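Local coordinates for protein glutamine cyclotransferase (Tannerella forsythia, PDB 6QRO) that probably converts N-terminal glutaminyl residues of peptides into pyroglutamate, as a zinc-dependent, mammalian-like type II glutaminyl cyclase, at residues P46-T51 / E166-P171; A77-Y82 / L87-I92; W234-E239 / L310-N315. One frame throughout, in Å; residues are numbered along the deposited sequence.

From the N terminus, the loop 46-51 between helices 31-43 and 52-67 comes first, and its partner 166-171, which holds a zinc ligand, arrives only after strand 157-163. Interaction 1 thus closes a long loop. Nested inside it is interaction 2, the short hairpin closure of 77-82 on 87-92 at one border of the mixed sheet. The two touch: N50 OD1 lies 2.9 Å from K88 N, and Y82 packs on the loop after Y168. Interaction 3 follows in series, closing a second loop as helix 299-314 meets helix 227-239 near the C terminus. It lies across the chain's centre from the others, its own centre about 33 Å from that of interaction 1.

Interaction 1: P46-T51 / E166-P171; sequences PRVPNT and EDYGTP. With ZN (zinc ion), chain E.
The Y168 ring meets P49 at its edge, where P49 CD lies near the ring plane, 4.0 Å from CD2; V48 CG1 comes obliquely, 4.4 Å from CE2. The proline and tyrosine side chains pass each other, pointing opposite ways. With chi1 at -146°, well away from a staggered value, the tyrosine points its ring at the proline. A water in the ring plane lies 2.9 Å from Y168 OH and donates to P49 O at 2.7 Å, bridging the two loops. V48-T51 is a type II turn: V48 O accepts T51 N and, on a lone pair, T51 OG1 (2.7 Å). That hydroxyl also N-caps helix 52-67 by accepting from H54 N.

Next to the tyrosine, D167 grips the zinc ion with both oxygens, OD2 at 2.0 Å and OD1 at 2.3 Å; D134, H288 and a water complete the site. The contact therefore joins a loop of the zinc site to the turn before helix 52-67, where P49 rests on H54, while R47 packs against helix 31-43 and D167 against H109 of strand 103-109.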
loop_
_atom_site.group_PDB
_atom_site.type_symbol
_atom_site.label_atom_id
_atom_site.label_comp_id
_atom_site.label_asym_id
_atom_site.label_seq_id
_atom_site.Cartn_x
_atom_site.Cartn_y
_atom_site.Cartn_z
ATOM N N PRO A 46 8.259 -11.805 8.801
ATOM C CA PRO A 46 7.066 -10.952 8.826
ATOM C C PRO A 46 7.388 -9.575 9.378
ATOM O O PRO A 46 8.205 -9.421 10.285
ATOM C CB PRO A 46 6.095 -11.724 9.730
ATOM C CG PRO A 46 6.525 -13.151 9.608
ATOM C CD PRO A 46 8.026 -13.106 9.462
ATOM N N ARG A 47 6.830 -8.558 8.737
ATOM C CA ARG A 47 7.006 -7.182 9.197
ATOM C C ARG A 47 5.942 -6.842 10.253
ATOM O O ARG A 47 5.041 -6.021 10.051
ATOM C CB ARG A 47 6.980 -6.212 8.014
ATOM C CG ARG A 47 8.315 -6.140 7.210
ATOM C CD ARG A 47 8.521 -7.343 6.290
ATOM N NE ARG A 47 7.459 -7.432 5.286
ATOM C CZ ARG A 47 6.898 -8.571 4.897
ATOM N NH1 ARG A 47 5.932 -8.555 3.983
ATOM N NH2 ARG A 47 7.274 -9.724 5.443
ATOM N N VAL A 48 6.033 -7.539 11.385
ATOM C CA VAL A 48 5.129 -7.313 12.520
ATOM C C VAL A 48 5.674 -6.180 13.387
ATOM O O VAL A 48 6.851 -6.216 13.777
ATOM C CB VAL A 48 4.952 -8.588 13.366
ATOM C CG1 VAL A 48 4.085 -8.301 14.588
ATOM C CG2 VAL A 48 4.344 -9.696 12.545
ATOM N N PRO A 49 4.879 -5.150 13.690
ATOM C CA PRO A 49 5.357 -4.081 14.572
ATOM C C PRO A 49 5.875 -4.619 15.908
ATOM O O PRO A 49 5.268 -5.500 16.525
ATOM C CB PRO A 49 4.119 -3.198 14.740
ATOM C CG PRO A 49 3.381 -3.388 13.448
ATOM C CD PRO A 49 3.581 -4.817 13.076
ATOM N N ASN A 50 7.008 -4.064 16.349
ATOM C CA ASN A 50 7.728 -4.434 17.578
ATOM C C ASN A 50 8.570 -5.696 17.425
ATOM O O ASN A 50 8.838 -6.359 18.432
ATOM C CB ASN A 50 6.826 -4.583 18.816
ATOM C CG ASN A 50 6.198 -3.264 19.254
ATOM O OD1 ASN A 50 6.589 -2.200 18.787
ATOM N ND2 ASN A 50 5.244 -3.332 20.181
ATOM N N THR A 51 8.895 -6.129 16.207
ATOM C CA THR A 51 9.848 -7.213 16.011
ATOM C C THR A 51 11.113 -6.662 15.371
ATOM O O THR A 51 11.112 -5.578 14.788
ATOM C CB THR A 51 9.287 -8.338 15.127
ATOM O OG1 THR A 51 9.002 -7.834 13.811
ATOM C CG2 THR A 51 8.032 -8.918 15.746
ATOM N N GLU A 166 -0.968 -0.902 9.730
ATOM C CA GLU A 166 -2.249 -0.918 9.038
ATOM C C GLU A 166 -3.020 -2.202 9.289
ATOM O O GLU A 166 -4.256 -2.172 9.314
ATOM C CB GLU A 166 -2.009 -0.760 7.540
ATOM C CG GLU A 166 -3.216 -0.867 6.615
ATOM C CD GLU A 166 -3.431 -2.304 6.075
ATOM O OE1 GLU A 166 -2.680 -3.212 6.489
ATOM O OE2 GLU A 166 -4.320 -2.523 5.221
ATOM N N ASP A 167 -2.311 -3.323 9.467
ATOM C CA ASP A 167 -2.877 -4.664 9.383
ATOM C C ASP A 167 -2.886 -5.381 10.731
ATOM O O ASP A 167 -2.815 -6.613 10.782
ATOM C CB ASP A 167 -2.106 -5.499 8.360
ATOM C CG ASP A 167 -3.020 -6.241 7.423
ATOM O OD1 ASP A 167 -4.236 -6.007 7.478
ATOM O OD2 ASP A 167 -2.544 -7.028 6.612
ATOM N N TYR A 168 -3.003 -4.622 11.824
ATOM C CA TYR A 168 -3.002 -5.136 13.191
ATOM C C TYR A 168 -4.396 -5.056 13.793
ATOM O O TYR A 168 -4.550 -4.929 15.002
ATOM C CB TYR A 168 -2.022 -4.335 14.050
ATOM C CG TYR A 168 -1.263 -5.046 15.162
ATOM C CD1 TYR A 168 -1.918 -5.460 16.336
ATOM C CD2 TYR A 168 0.119 -5.179 15.110
ATOM C CE1 TYR A 168 -1.224 -6.061 17.373
ATOM C CE2 TYR A 168 0.829 -5.764 16.157
ATOM C CZ TYR A 168 0.155 -6.201 17.291
ATOM O OH TYR A 168 0.855 -6.791 18.337
ATOM N N GLY A 169 -5.427 -5.106 12.958
ATOM C CA GLY A 169 -6.758 -4.888 13.466
ATOM C C GLY A 169 -7.268 -6.085 14.213
ATOM O O GLY A 169 -6.658 -7.157 14.204
ATOM N N THR A 170 -8.417 -5.889 14.846
ATOM C CA THR A 170 -9.033 -6.913 15.672
ATOM C C THR A 170 -9.140 -8.215 14.881
ATOM O O THR A 170 -9.757 -8.231 13.811
ATOM C CB THR A 170 -10.419 -6.459 16.132
ATOM O OG1 THR A 170 -10.310 -5.216 16.823
ATOM C CG2 THR A 170 -11.018 -7.473 17.082
ATOM N N PRO A 171 -8.565 -9.309 15.362
ATOM C CA PRO A 171 -8.687 -10.581 14.650
ATOM C C PRO A 171 -10.061 -11.222 14.786
ATOM O O PRO A 171 -10.849 -10.907 15.683
ATOM C CB PRO A 171 -7.611 -11.444 15.303
ATOM C CG PRO A 171 -7.391 -10.842 16.612
ATOM C CD PRO A 171 -7.612 -9.388 16.472
HETATM ZN ZN ZN E . -4.259 -7.350 5.587
HETATM O O HOH W 1 3.742 -6.990 18.116
HETATM O O HOH W 2 -5.736 -7.028 4.690
#

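Interaction 2: A77-Y82 / L87-I92; sequences AVLTAY and LKAQNI
L87 and L79 face each other as an antiparallel hydrogen-bonded pair, their side chains on the same face of the sheet. L87 has the most surface buried here. Its CG is anti to its own carbonyl carbon (chi1 -55°), and the branch runs beyond the paired strands to A81, where CD1 reaches A81 CB at 3.7 Å. L79 sends its CD1 along the partner strand to A89 CB at 3.8 Å, so the two leucines, one from each strand, form a continuous apolar strip with A81 and A89.

Backbone bonds hold this register. L79 N donates to L87 O at 2.7 Å, and the same oxygen has a CA-H...O contact from V78. The return bond from L87 N to L79 O is modelled so short that its exact length is doubtful, and the closeness of L87 CB to the same oxygen is equally doubtful. A89, the third main contributor, pairs with A77 through two further bonds, A89 N to A77 O at 2.9 Å and A77 N to A89 O at 3.1 Å.

On the opposite face, the non-hydrogen-bonded pair V78 and K88 point the same way, V78 CG2 lying 4.0 Å from the bent lysine chain at K88 CD. A77 packs on F188 and L79 on L184, both of helix 184-191, which covers the leucine face, and A81 continues onto Y168. This is a strongly twisted beta hairpin, strands 77-80 and 87-92 running at 128° to each other; it places strand 71-80 at the border of the mixed sheet of an M28-type alpha/beta fold.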
loop_
_atom_site.group_PDB
_atom_site.type_symbol
_atom_site.label_atom_id
_atom_site.label_comp_id
_atom_site.label_asym_id
_atom_site.label_seq_id
_atom_site.Cartn_x
_atom_site.Cartn_y
_atom_site.Cartn_z
ATOM N N ALA A 77 5.985 6.695 15.953
ATOM C CA ALA A 77 4.820 6.910 16.790
ATOM C C ALA A 77 4.510 5.651 17.567
ATOM O O ALA A 77 4.559 4.539 17.030
ATOM C CB ALA A 77 3.598 7.308 15.950
ATOM N N VAL A 78 4.155 5.841 18.829
ATOM C CA VAL A 78 3.741 4.744 19.690
ATOM C C VAL A 78 2.225 4.685 19.551
ATOM O O VAL A 78 1.508 5.534 20.083
ATOM C CB VAL A 78 4.186 4.965 21.142
ATOM C CG1 VAL A 78 3.861 3.753 22.018
ATOM C CG2 VAL A 78 5.681 5.279 21.197
ATOM N N LEU A 79 1.740 3.678 18.840
ATOM C CA LEU A 79 0.327 3.538 18.539
ATOM C C LEU A 79 -0.234 2.377 19.340
ATOM O O LEU A 79 0.479 1.427 19.653
ATOM C CB LEU A 79 0.104 3.308 17.047
ATOM C CG LEU A 79 0.865 4.290 16.153
ATOM C CD1 LEU A 79 0.565 3.991 14.698
ATOM C CD2 LEU A 79 0.502 5.724 16.508
ATOM N N THR A 80 -1.518 2.462 19.670
ATOM C CA THR A 80 -2.166 1.486 20.538
ATOM C C THR A 80 -3.034 0.568 19.687
ATOM O O THR A 80 -3.959 1.026 19.005
ATOM C CB THR A 80 -2.992 2.188 21.626
ATOM O OG1 THR A 80 -2.142 3.040 22.397
ATOM C CG2 THR A 80 -3.626 1.181 22.571
ATOM N N ALA A 81 -2.707 -0.724 19.709
ATOM C CA ALA A 81 -3.472 -1.724 18.991
ATOM C C ALA A 81 -4.801 -1.990 19.707
ATOM O O ALA A 81 -5.055 -1.498 20.811
ATOM C CB ALA A 81 -2.665 -3.019 18.859
ATOM N N TYR A 82 -5.651 -2.785 19.039
ATOM C CA TYR A 82 -6.971 -3.148 19.548
ATOM C C TYR A 82 -6.901 -3.733 20.956
ATOM O O TYR A 82 -7.825 -3.559 21.753
ATOM C CB TYR A 82 -7.624 -4.155 18.584
ATOM C CG TYR A 82 -6.978 -5.522 18.683
ATOM C CD1 TYR A 82 -5.775 -5.783 18.040
ATOM C CD2 TYR A 82 -7.522 -6.527 19.482
ATOM C CE1 TYR A 82 -5.147 -7.017 18.161
ATOM C CE2 TYR A 82 -6.896 -7.771 19.604
ATOM C CZ TYR A 82 -5.707 -8.008 18.940
ATOM O OH TYR A 82 -5.077 -9.230 19.049
ATOM N N LEU A 87 2.384 0.020 19.921
ATOM C CA LEU A 87 3.120 -0.351 18.718
ATOM C C LEU A 87 4.111 0.758 18.374
ATOM O O LEU A 87 3.719 1.915 18.170
ATOM C CB LEU A 87 2.163 -0.604 17.553
ATOM C CG LEU A 87 1.082 -1.644 17.878
ATOM C CD1 LEU A 87 0.182 -1.899 16.696
ATOM C CD2 LEU A 87 1.687 -2.931 18.430
ATOM N N LYS A 88 5.385 0.384 18.268
ATOM C CA LYS A 88 6.463 1.299 17.904
ATOM C C LYS A 88 6.527 1.332 16.384
ATOM O O LYS A 88 7.247 0.552 15.750
ATOM C CB LYS A 88 7.776 0.831 18.521
ATOM C CG LYS A 88 7.655 0.528 19.997
ATOM C CD LYS A 88 7.541 1.755 20.862
ATOM C CE LYS A 88 7.713 1.358 22.332
ATOM N NZ LYS A 88 8.918 1.949 22.993
ATOM N N ALA A 89 5.767 2.258 15.806
ATOM C CA ALA A 89 5.552 2.362 14.372
ATOM C C ALA A 89 6.513 3.351 13.718
ATOM O O ALA A 89 7.005 4.276 14.357
ATOM C CB ALA A 89 4.111 2.781 14.074
ATOM N N GLN A 90 6.803 3.105 12.435
ATOM C CA GLN A 90 7.546 4.019 11.572
ATOM C C GLN A 90 6.713 4.248 10.315
ATOM O O GLN A 90 6.524 3.319 9.530
ATOM C CB GLN A 90 8.933 3.493 11.180
ATOM C CG GLN A 90 9.962 3.304 12.273
ATOM C CD GLN A 90 10.128 1.864 12.723
ATOM O OE1 GLN A 90 9.541 0.959 12.158
ATOM N NE2 GLN A 90 10.981 1.652 13.715
ATOM N N ASN A 91 6.155 5.454 10.159
ATOM C CA ASN A 91 5.634 5.899 8.867
ATOM C C ASN A 91 6.793 6.449 8.037
ATOM O O ASN A 91 7.492 7.370 8.479
ATOM C CB ASN A 91 4.563 6.977 9.020
ATOM C CG ASN A 91 3.274 6.462 9.673
ATOM O OD1 ASN A 91 2.898 5.298 9.541
ATOM N ND2 ASN A 91 2.572 7.361 10.330
ATOM N N ILE A 92 6.992 5.897 6.841
ATOM C CA ILE A 92 8.161 6.206 6.016
ATOM C C ILE A 92 7.711 7.025 4.811
ATOM O O ILE A 92 6.921 6.550 3.984
ATOM C CB ILE A 92 8.898 4.926 5.588
ATOM C CG1 ILE A 92 9.251 4.103 6.828
ATOM C CG2 ILE A 92 10.170 5.289 4.802
ATOM C CD1 ILE A 92 9.590 2.650 6.548
#

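Interaction 3: W234-E239 / L310-N315; sequences WTAARE and LNVIYN
A236 presses its methyl group against N311 and V312 where helix 227-239 packs against helix 299-314, a helix-helix contact of the M28-type alpha/beta fold. The small side chain allows a close approach, the CA atoms of A236 and V312 standing 6.8 Å apart.

Along helix 299-314, L310 turns to another neighbour and fits against I145 and Q148 of helix 132-151. N311 follows, pointing at helix 227-239. With CG anti to the backbone N (chi1 -174°), its amide reaches across to A236, and ND2 comes to 3.9 Å from the methyl carbon CB. This is a van der Waals meeting. V312 makes the tighter contact: chi1 of -53° sets CG1 anti to the carbonyl carbon, and this methyl group meets A236 CB at 3.5 Å, a snug distance for two apolar carbons. Of this segment N311 and V312 alone meet A236, which is buried.

I313 returns to the side of helix 132-151, where it packs on I149 together with Y314, whose ring also forms a cation-pi pair with K152. Helix 299-314 thus contacts both helix 227-239 and helix 132-151. N315 N makes weak bonds to N311 O and V312 O; its side chain turns back toward N311. There N315 ND2, with the acceptor lying in the amide plane, donates a nearly straight bond to N311 O (2.5 Å, 171°), a modelled length that is probably somewhat too short.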
loop_
_atom_site.group_PDB
_atom_site.type_symbol
_atom_site.label_atom_id
_atom_site.label_comp_id
_atom_site.label_asym_id
_atom_site.label_seq_id
_atom_site.Cartn_x
_atom_site.Cartn_y
_atom_site.Cartn_z
ATOM N N TRP A 234 -8.263 4.252 -14.422
ATOM C CA TRP A 234 -8.855 3.167 -15.196
ATOM C C TRP A 234 -8.774 3.415 -16.691
ATOM O O TRP A 234 -8.639 2.460 -17.461
ATOM C CB TRP A 234 -10.304 2.922 -14.771
ATOM C CG TRP A 234 -10.380 1.797 -13.791
ATOM C CD1 TRP A 234 -10.985 0.593 -13.975
ATOM C CD2 TRP A 234 -9.799 1.762 -12.485
ATOM N NE1 TRP A 234 -10.822 -0.191 -12.862
ATOM C CE2 TRP A 234 -10.104 0.505 -11.927
ATOM C CE3 TRP A 234 -9.067 2.679 -11.722
ATOM C CZ2 TRP A 234 -9.699 0.135 -10.642
ATOM C CZ3 TRP A 234 -8.664 2.313 -10.455
ATOM C CH2 TRP A 234 -8.980 1.043 -9.927
ATOM N N THR A 235 -8.869 4.677 -17.119
ATOM C CA THR A 235 -8.758 4.986 -18.539
ATOM C C THR A 235 -7.347 4.700 -19.039
ATOM O O THR A 235 -7.157 3.985 -20.030
ATOM C CB THR A 235 -9.137 6.448 -18.769
ATOM O OG1 THR A 235 -10.469 6.673 -18.304
ATOM C CG2 THR A 235 -9.048 6.810 -20.240
ATOM N N ALA A 236 -6.345 5.238 -18.337
ATOM C CA ALA A 236 -4.953 5.002 -18.682
ATOM C C ALA A 236 -4.633 3.518 -18.675
ATOM O O ALA A 236 -3.834 3.048 -19.490
ATOM C CB ALA A 236 -4.036 5.759 -17.725
ATOM N N ALA A 237 -5.193 2.769 -17.721
ATOM C CA ALA A 237 -4.922 1.336 -17.688
ATOM C C ALA A 237 -5.437 0.653 -18.947
ATOM O O ALA A 237 -4.749 -0.193 -19.532
ATOM C CB ALA A 237 -5.540 0.702 -16.439
ATOM N N ARG A 238 -6.643 0.999 -19.390
ATOM C CA ARG A 238 -7.154 0.360 -20.596
ATOM C C ARG A 238 -6.381 0.840 -21.828
ATOM O O ARG A 238 -6.058 0.041 -22.713
ATOM C CB ARG A 238 -8.673 0.570 -20.691
ATOM C CG ARG A 238 -9.355 -0.034 -21.921
ATOM C CD ARG A 238 -10.834 -0.458 -21.652
ATOM N NE ARG A 238 -10.980 -1.563 -20.677
ATOM C CZ ARG A 238 -11.464 -1.452 -19.428
ATOM N NH1 ARG A 238 -11.869 -0.273 -18.958
ATOM N NH2 ARG A 238 -11.547 -2.530 -18.632
ATOM N N GLU A 239 -6.026 2.131 -21.870
ATOM C CA GLU A 239 -5.205 2.639 -22.963
ATOM C C GLU A 239 -3.893 1.876 -23.093
ATOM O O GLU A 239 -3.389 1.703 -24.211
ATOM C CB GLU A 239 -4.918 4.127 -22.782
ATOM C CG GLU A 239 -6.074 5.039 -23.137
ATOM C CD GLU A 239 -5.704 6.503 -22.975
ATOM O OE1 GLU A 239 -4.590 6.769 -22.467
ATOM O OE2 GLU A 239 -6.513 7.384 -23.349
ATOM N N LEU A 310 2.997 4.830 -13.576
ATOM C CA LEU A 310 4.066 5.585 -14.223
ATOM C C LEU A 310 3.526 6.429 -15.380
ATOM O O LEU A 310 3.958 7.567 -15.584
ATOM C CB LEU A 310 5.163 4.629 -14.684
ATOM C CG LEU A 310 6.078 4.190 -13.535
ATOM C CD1 LEU A 310 7.196 3.343 -14.069
ATOM C CD2 LEU A 310 6.641 5.394 -12.786
ATOM N N ASN A 311 2.613 5.871 -16.172
ATOM C CA ASN A 311 2.008 6.628 -17.263
ATOM C C ASN A 311 1.241 7.851 -16.755
ATOM O O ASN A 311 1.408 8.959 -17.283
ATOM C CB ASN A 311 1.087 5.699 -18.062
ATOM C CG ASN A 311 0.522 6.356 -19.308
ATOM O OD1 ASN A 311 1.086 6.234 -20.397
ATOM N ND2 ASN A 311 -0.602 7.058 -19.152
ATOM N N VAL A 312 0.414 7.674 -15.706
ATOM C CA VAL A 312 -0.440 8.766 -15.231
ATOM C C VAL A 312 0.384 9.873 -14.572
ATOM O O VAL A 312 0.097 11.064 -14.760
ATOM C CB VAL A 312 -1.564 8.249 -14.297
ATOM C CG1 VAL A 312 -2.351 7.118 -14.942
ATOM C CG2 VAL A 312 -1.058 7.822 -12.932
ATOM N N ILE A 313 1.403 9.517 -13.783
ATOM C CA ILE A 313 2.122 10.555 -13.048
ATOM C C ILE A 313 2.960 11.395 -13.998
ATOM O O ILE A 313 3.102 12.605 -13.804
ATOM C CB ILE A 313 2.967 9.969 -11.904
ATOM C CG1 ILE A 313 3.922 8.888 -12.415
ATOM C CG2 ILE A 313 2.055 9.501 -10.745
ATOM C CD1 ILE A 313 5.093 8.629 -11.497
ATOM N N TYR A 314 3.560 10.768 -15.017
ATOM C CA TYR A 314 4.342 11.523 -15.988
ATOM C C TYR A 314 3.439 12.322 -16.913
ATOM O O TYR A 314 3.908 13.242 -17.594
ATOM C CB TYR A 314 5.239 10.591 -16.797
ATOM C CG TYR A 314 6.491 10.221 -16.059
ATOM C CD1 TYR A 314 7.557 11.105 -15.977
ATOM C CD2 TYR A 314 6.605 8.997 -15.423
ATOM C CE1 TYR A 314 8.714 10.768 -15.292
ATOM C CE2 TYR A 314 7.752 8.649 -14.728
ATOM C CZ TYR A 314 8.805 9.537 -14.663
ATOM O OH TYR A 314 9.948 9.181 -13.977
ATOM N N ASN A 315 2.160 11.971 -16.966
ATOM C CA ASN A 315 1.173 12.722 -17.721
ATOM C C ASN A 315 0.470 13.772 -16.878
ATOM O O ASN A 315 -0.444 14.432 -17.379
ATOM C CB ASN A 315 0.171 11.768 -18.374
ATOM C CG ASN A 315 0.717 11.166 -19.661
ATOM O OD1 ASN A 315 0.567 11.753 -20.737
ATOM N ND2 ASN A 315 1.395 10.018 -19.553
#